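Local coordinates for protein malate dehydrogenase (Pyrococcus horikoshii, PDB 1V9N) that catalyses the NAD-dependent, reversible oxidation of (S)-malate to oxaloacetate, as a homodimeric member of the LDH2/MDH2 oxidoreductase family, at residues S69-I81 with I90-R103. Sequence-based numbering, arbitrary orientation.
Sequences SGGVNLHPKIRVI and IDGDEGLGQVVGYR
Arg-79 and Asp-91 form an antiparallel hydrogen-bonded pair. Asp-91 N gives the shorter bond, 2.9 Å to Arg-79 O; Arg-79 N returns one to Asp-91 O. Beyond this pair residues 72-78 run along the type I' turn Gly-92 to Gly-95 and are held by a few separate polar bonds. Asn-73 N donates to Glu-94 O at 2.8 Å, nearly straight but from above the carbonyl plane.

The Asp-93 carboxylate holds the backbone at Lys-77. With CG anti to its N (chi1 -165°), it reaches Lys-77 N, which meets OD2 at 2.7 Å on the anti side. A water joins the same OD2 to Asn-73 ND2. That amide, turned 60° from the carboxylate, also makes a weak bond to Asp-93 O. An alanine in place of Asp-93 would probably leave Lys-77 N without its acceptor and the Asn-73 amide less firmly placed. Two Asx turns shape the loops: Asn-73 OD1 accepts from His-75 N, and Asp-91 OD1 from Asp-93 N. Another water links Asn-73 O to Leu-96 N, the N-cap residue of the helix.

Three apolar pairs are tight. Ile-78 CG2 presses on Ile-90 CG2 at 3.3 Å. Val-80 CG2 meets Ile-90 CD1, and Val-72 CG1 meets Leu-96 CD2, each at 3.4 Å. Ile-78 CD1 makes an ordinary contact with Val-99 CG1 on the helix, at 3.9 Å. Pro-76 CB lies 3.7 Å from Gly-95 CA, where a side chain on Gly-95 would clash with the proline ring.

Strands 79-84 and 87-91 form a beta hairpin at one edge of the mixed sheet. Strand 117-125 flanks 87-91 on its other side; there Arg-123 forms a salt bridge with Asp-91 OD2 and Asn-124 bonds its OD1. Gly-275 N binds Glu-94 OE1. Helix 97-115 follows the turn and packs against helix 34-49.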
loop_
_atom_site.group_PDB
_atom_site.type_symbol
_atom_site.label_atom_id
_atom_site.label_comp_id
_atom_site.label_asym_id
_atom_site.label_seq_id
_atom_site.Cartn_x
_atom_site.Cartn_y
_atom_site.Cartn_z
ATOM N N SER A 69 -21.829 -25.531 10.057
ATOM C CA SER A 69 -21.939 -25.015 11.421
ATOM C C SER A 69 -22.786 -23.749 11.542
ATOM O O SER A 69 -23.032 -23.265 12.650
ATOM C CB SER A 69 -20.552 -24.731 11.991
ATOM O OG SER A 69 -20.038 -23.533 11.449
ATOM N N GLY A 70 -23.228 -23.204 10.411
ATOM C CA GLY A 70 -24.026 -21.990 10.453
ATOM C C GLY A 70 -23.150 -20.748 10.549
ATOM O O GLY A 70 -23.648 -19.636 10.768
ATOM N N GLY A 71 -21.842 -20.936 10.391
ATOM C CA GLY A 71 -20.913 -19.819 10.448
ATOM C C GLY A 71 -20.931 -19.029 9.150
ATOM O O GLY A 71 -20.390 -17.925 9.069
ATOM N N VAL A 72 -21.551 -19.608 8.127
ATOM C CA VAL A 72 -21.686 -18.971 6.822
ATOM C C VAL A 72 -23.177 -18.946 6.486
ATOM O O VAL A 72 -23.831 -19.985 6.475
ATOM C CB VAL A 72 -20.928 -19.763 5.724
ATOM C CG1 VAL A 72 -21.222 -19.166 4.352
ATOM C CG2 VAL A 72 -19.436 -19.730 5.988
ATOM N N ASN A 73 -23.712 -17.758 6.226
ATOM C CA ASN A 73 -25.128 -17.594 5.899
ATOM C C ASN A 73 -25.363 -17.999 4.440
ATOM O O ASN A 73 -24.713 -17.475 3.537
ATOM C CB ASN A 73 -25.535 -16.129 6.106
ATOM C CG ASN A 73 -27.043 -15.914 6.034
ATOM O OD1 ASN A 73 -27.766 -16.659 5.371
ATOM N ND2 ASN A 73 -27.518 -14.868 6.704
ATOM N N LEU A 74 -26.290 -18.926 4.217
ATOM C CA LEU A 74 -26.598 -19.396 2.867
ATOM C C LEU A 74 -27.361 -18.365 2.036
ATOM O O LEU A 74 -27.194 -18.293 0.820
ATOM C CB LEU A 74 -27.409 -20.697 2.928
ATOM C CG LEU A 74 -26.669 -21.953 3.391
ATOM C CD1 LEU A 74 -27.633 -23.119 3.493
ATOM C CD2 LEU A 74 -25.562 -22.275 2.410
ATOM N N HIS A 75 -28.203 -17.575 2.695
ATOM C CA HIS A 75 -28.981 -16.557 1.998
ATOM C C HIS A 75 -28.799 -15.220 2.693
ATOM O O HIS A 75 -29.706 -14.715 3.359
ATOM C CB HIS A 75 -30.456 -16.962 1.969
ATOM C CG HIS A 75 -30.680 -18.336 1.425
ATOM N ND1 HIS A 75 -30.744 -18.602 0.071
ATOM C CD2 HIS A 75 -30.926 -19.513 2.046
ATOM C CE1 HIS A 75 -31.020 -19.878 -0.112
ATOM N NE2 HIS A 75 -31.137 -20.456 1.071
ATOM N N PRO A 76 -27.611 -14.622 2.538
ATOM C CA PRO A 76 -27.323 -13.338 3.168
ATOM C C PRO A 76 -28.100 -12.189 2.564
ATOM O O PRO A 76 -28.270 -12.111 1.351
ATOM C CB PRO A 76 -25.823 -13.181 2.949
ATOM C CG PRO A 76 -25.646 -13.785 1.591
ATOM C CD PRO A 76 -26.482 -15.050 1.691
ATOM N N LYS A 77 -28.590 -11.312 3.428
ATOM C CA LYS A 77 -29.299 -10.135 2.974
ATOM C C LYS A 77 -28.231 -9.054 3.061
ATOM O O LYS A 77 -28.116 -8.350 4.062
ATOM C CB LYS A 77 -30.483 -9.816 3.891
ATOM C CG LYS A 77 -31.555 -10.911 3.969
ATOM C CD LYS A 77 -32.198 -11.218 2.613
ATOM C CE LYS A 77 -31.349 -12.172 1.772
ATOM N NZ LYS A 77 -31.935 -12.423 0.423
ATOM N N ILE A 78 -27.422 -8.975 2.011
ATOM C CA ILE A 78 -26.340 -8.011 1.913
ATOM C C ILE A 78 -26.983 -6.631 1.862
ATOM O O ILE A 78 -27.608 -6.264 0.872
ATOM C CB ILE A 78 -25.510 -8.298 0.649
ATOM C CG1 ILE A 78 -25.119 -9.787 0.641
ATOM C CG2 ILE A 78 -24.268 -7.424 0.619
ATOM C CD1 ILE A 78 -24.435 -10.263 -0.625
ATOM N N ARG A 79 -26.824 -5.868 2.940
ATOM C CA ARG A 79 -27.451 -4.558 3.048
ATOM C C ARG A 79 -26.543 -3.331 3.005
ATOM O O ARG A 79 -25.458 -3.318 3.585
ATOM C CB ARG A 79 -28.277 -4.522 4.337
ATOM C CG ARG A 79 -29.244 -3.364 4.435
ATOM C CD ARG A 79 -30.202 -3.556 5.604
ATOM N NE ARG A 79 -29.587 -3.270 6.898
ATOM C CZ ARG A 79 -29.237 -2.053 7.305
ATOM N NH1 ARG A 79 -29.437 -1.003 6.517
ATOM N NH2 ARG A 79 -28.693 -1.884 8.504
ATOM N N VAL A 80 -27.014 -2.293 2.319
ATOM C CA VAL A 80 -26.284 -1.034 2.219
ATOM C C VAL A 80 -26.613 -0.222 3.475
ATOM O O VAL A 80 -27.774 0.099 3.719
ATOM C CB VAL A 80 -26.723 -0.237 0.978
ATOM C CG1 VAL A 80 -26.005 1.105 0.941
ATOM C CG2 VAL A 80 -26.419 -1.035 -0.284
ATOM N N ILE A 81 -25.595 0.081 4.274
ATOM C CA ILE A 81 -25.769 0.843 5.514
ATOM C C ILE A 81 -25.721 2.351 5.249
ATOM O O ILE A 81 -26.578 3.100 5.713
ATOM C CB ILE A 81 -24.666 0.496 6.539
ATOM C CG1 ILE A 81 -24.629 -1.013 6.781
ATOM C CG2 ILE A 81 -24.914 1.232 7.842
ATOM C CD1 ILE A 81 -25.926 -1.593 7.304
ATOM N N ILE A 90 -21.297 -1.574 3.235
ATOM C CA ILE A 90 -22.107 -2.783 3.156
ATOM C C ILE A 90 -21.936 -3.717 4.353
ATOM O O ILE A 90 -20.847 -3.824 4.913
ATOM C CB ILE A 90 -21.705 -3.604 1.893
ATOM C CG1 ILE A 90 -21.862 -2.758 0.625
ATOM C CG2 ILE A 90 -22.488 -4.902 1.835
ATOM C CD1 ILE A 90 -23.254 -2.239 0.374
ATOM N N ASP A 91 -23.019 -4.390 4.737
ATOM C CA ASP A 91 -22.954 -5.379 5.812
ATOM C C ASP A 91 -23.227 -6.710 5.106
ATOM O O ASP A 91 -24.302 -6.911 4.529
ATOM C CB ASP A 91 -24.006 -5.125 6.896
ATOM C CG ASP A 91 -23.822 -6.039 8.106
ATOM O OD1 ASP A 91 -24.035 -7.261 7.961
ATOM O OD2 ASP A 91 -23.446 -5.540 9.199
ATOM N N GLY A 92 -22.240 -7.600 5.143
ATOM C CA GLY A 92 -22.347 -8.889 4.476
ATOM C C GLY A 92 -23.315 -9.920 5.022
ATOM O O GLY A 92 -23.530 -10.959 4.389
ATOM N N ASP A 93 -23.892 -9.652 6.187
ATOM C CA ASP A 93 -24.850 -10.572 6.799
ATOM C C ASP A 93 -24.289 -11.994 6.886
ATOM O O ASP A 93 -25.009 -12.967 6.707
ATOM C CB ASP A 93 -26.159 -10.549 5.996
ATOM C CG ASP A 93 -27.328 -11.188 6.744
ATOM O OD1 ASP A 93 -27.384 -11.076 7.985
ATOM O OD2 ASP A 93 -28.205 -11.787 6.081
ATOM N N GLU A 94 -22.989 -12.089 7.155
ATOM C CA GLU A 94 -22.269 -13.357 7.301
ATOM C C GLU A 94 -22.274 -14.287 6.092
ATOM O O GLU A 94 -22.076 -15.499 6.224
ATOM C CB GLU A 94 -22.780 -14.104 8.544
ATOM C CG GLU A 94 -22.624 -13.284 9.812
ATOM C CD GLU A 94 -22.741 -14.099 11.089
ATOM O OE1 GLU A 94 -22.117 -15.182 11.179
ATOM O OE2 GLU A 94 -23.443 -13.637 12.015
ATOM N N GLY A 95 -22.479 -13.724 4.907
ATOM C CA GLY A 95 -22.490 -14.547 3.712
ATOM C C GLY A 95 -21.089 -14.985 3.337
ATOM O O GLY A 95 -20.111 -14.588 3.973
ATOM N N LEU A 96 -20.988 -15.832 2.318
ATOM C CA LEU A 96 -19.688 -16.285 1.842
ATOM C C LEU A 96 -18.930 -15.025 1.424
ATOM O O LEU A 96 -19.519 -14.111 0.854
ATOM C CB LEU A 96 -19.874 -17.206 0.638
ATOM C CG LEU A 96 -20.458 -18.574 0.977
ATOM C CD1 LEU A 96 -21.159 -19.170 -0.242
ATOM C CD2 LEU A 96 -19.335 -19.474 1.481
ATOM N N GLY A 97 -17.633 -14.976 1.714
ATOM C CA GLY A 97 -16.838 -13.812 1.363
ATOM C C GLY A 97 -16.841 -13.515 -0.125
ATOM O O GLY A 97 -16.887 -12.351 -0.531
ATOM N N GLN A 98 -16.782 -14.569 -0.938
ATOM C CA GLN A 98 -16.787 -14.433 -2.391
ATOM C C GLN A 98 -18.063 -13.740 -2.887
ATOM O O GLN A 98 -18.013 -12.926 -3.806
ATOM C CB GLN A 98 -16.667 -15.810 -3.053
ATOM C CG GLN A 98 -15.322 -16.513 -2.865
ATOM C CD GLN A 98 -15.142 -17.132 -1.488
ATOM O OE1 GLN A 98 -16.076 -17.195 -0.693
ATOM N NE2 GLN A 98 -13.934 -17.603 -1.207
ATOM N N VAL A 99 -19.200 -14.069 -2.275
ATOM C CA VAL A 99 -20.482 -13.476 -2.651
ATOM C C VAL A 99 -20.526 -12.018 -2.218
ATOM O O VAL A 99 -20.881 -11.138 -3.007
ATOM C CB VAL A 99 -21.672 -14.245 -2.012
ATOM C CG1 VAL A 99 -22.985 -13.521 -2.292
ATOM C CG2 VAL A 99 -21.733 -15.653 -2.575
ATOM N N VAL A 100 -20.151 -11.758 -0.969
ATOM C CA VAL A 100 -20.133 -10.394 -0.454
ATOM C C VAL A 100 -19.156 -9.536 -1.273
ATOM O O VAL A 100 -19.481 -8.415 -1.672
ATOM C CB VAL A 100 -19.715 -10.372 1.045
ATOM C CG1 VAL A 100 -19.571 -8.925 1.534
ATOM C CG2 VAL A 100 -20.763 -11.111 1.890
ATOM N N GLY A 101 -17.962 -10.070 -1.520
ATOM C CA GLY A 101 -16.960 -9.344 -2.287
ATOM C C GLY A 101 -17.351 -9.125 -3.745
ATOM O O GLY A 101 -17.064 -8.078 -4.320
ATOM N N TYR A 102 -17.996 -10.118 -4.346
ATOM C CA TYR A 102 -18.442 -10.020 -5.735
ATOM C C TYR A 102 -19.472 -8.901 -5.898
ATOM O O TYR A 102 -19.364 -8.071 -6.797
ATOM C CB TYR A 102 -19.074 -11.339 -6.184
ATOM C CG TYR A 102 -19.519 -11.347 -7.634
ATOM C CD1 TYR A 102 -18.613 -11.622 -8.660
ATOM C CD2 TYR A 102 -20.843 -11.078 -7.982
ATOM C CE1 TYR A 102 -19.012 -11.636 -9.995
ATOM C CE2 TYR A 102 -21.255 -11.086 -9.322
ATOM C CZ TYR A 102 -20.328 -11.370 -10.318
ATOM O OH TYR A 102 -20.719 -11.412 -11.639
ATOM N N ARG A 103 -20.474 -8.886 -5.024
ATOM C CA ARG A 103 -21.525 -7.868 -5.082
ATOM C C ARG A 103 -20.990 -6.490 -4.717
ATOM O O ARG A 103 -21.408 -5.479 -5.294
ATOM C CB ARG A 103 -22.686 -8.231 -4.141
ATOM C CG ARG A 103 -23.374 -9.545 -4.483
ATOM C CD ARG A 103 -24.000 -9.505 -5.870
ATOM N NE ARG A 103 -24.333 -10.847 -6.351
ATOM C CZ ARG A 103 -24.793 -11.116 -7.569
ATOM N NH1 ARG A 103 -24.982 -10.134 -8.443
ATOM N NH2 ARG A 103 -25.053 -12.372 -7.917
HETATM O O HOH W 1 -24.106 -16.898 10.474
HETATM O O HOH W 2 -19.509 -15.087 10.170
HETATM O O HOH W 3 -23.465 -16.586 1.165
HETATM O O HOH W 4 -30.288 -13.489 6.613
#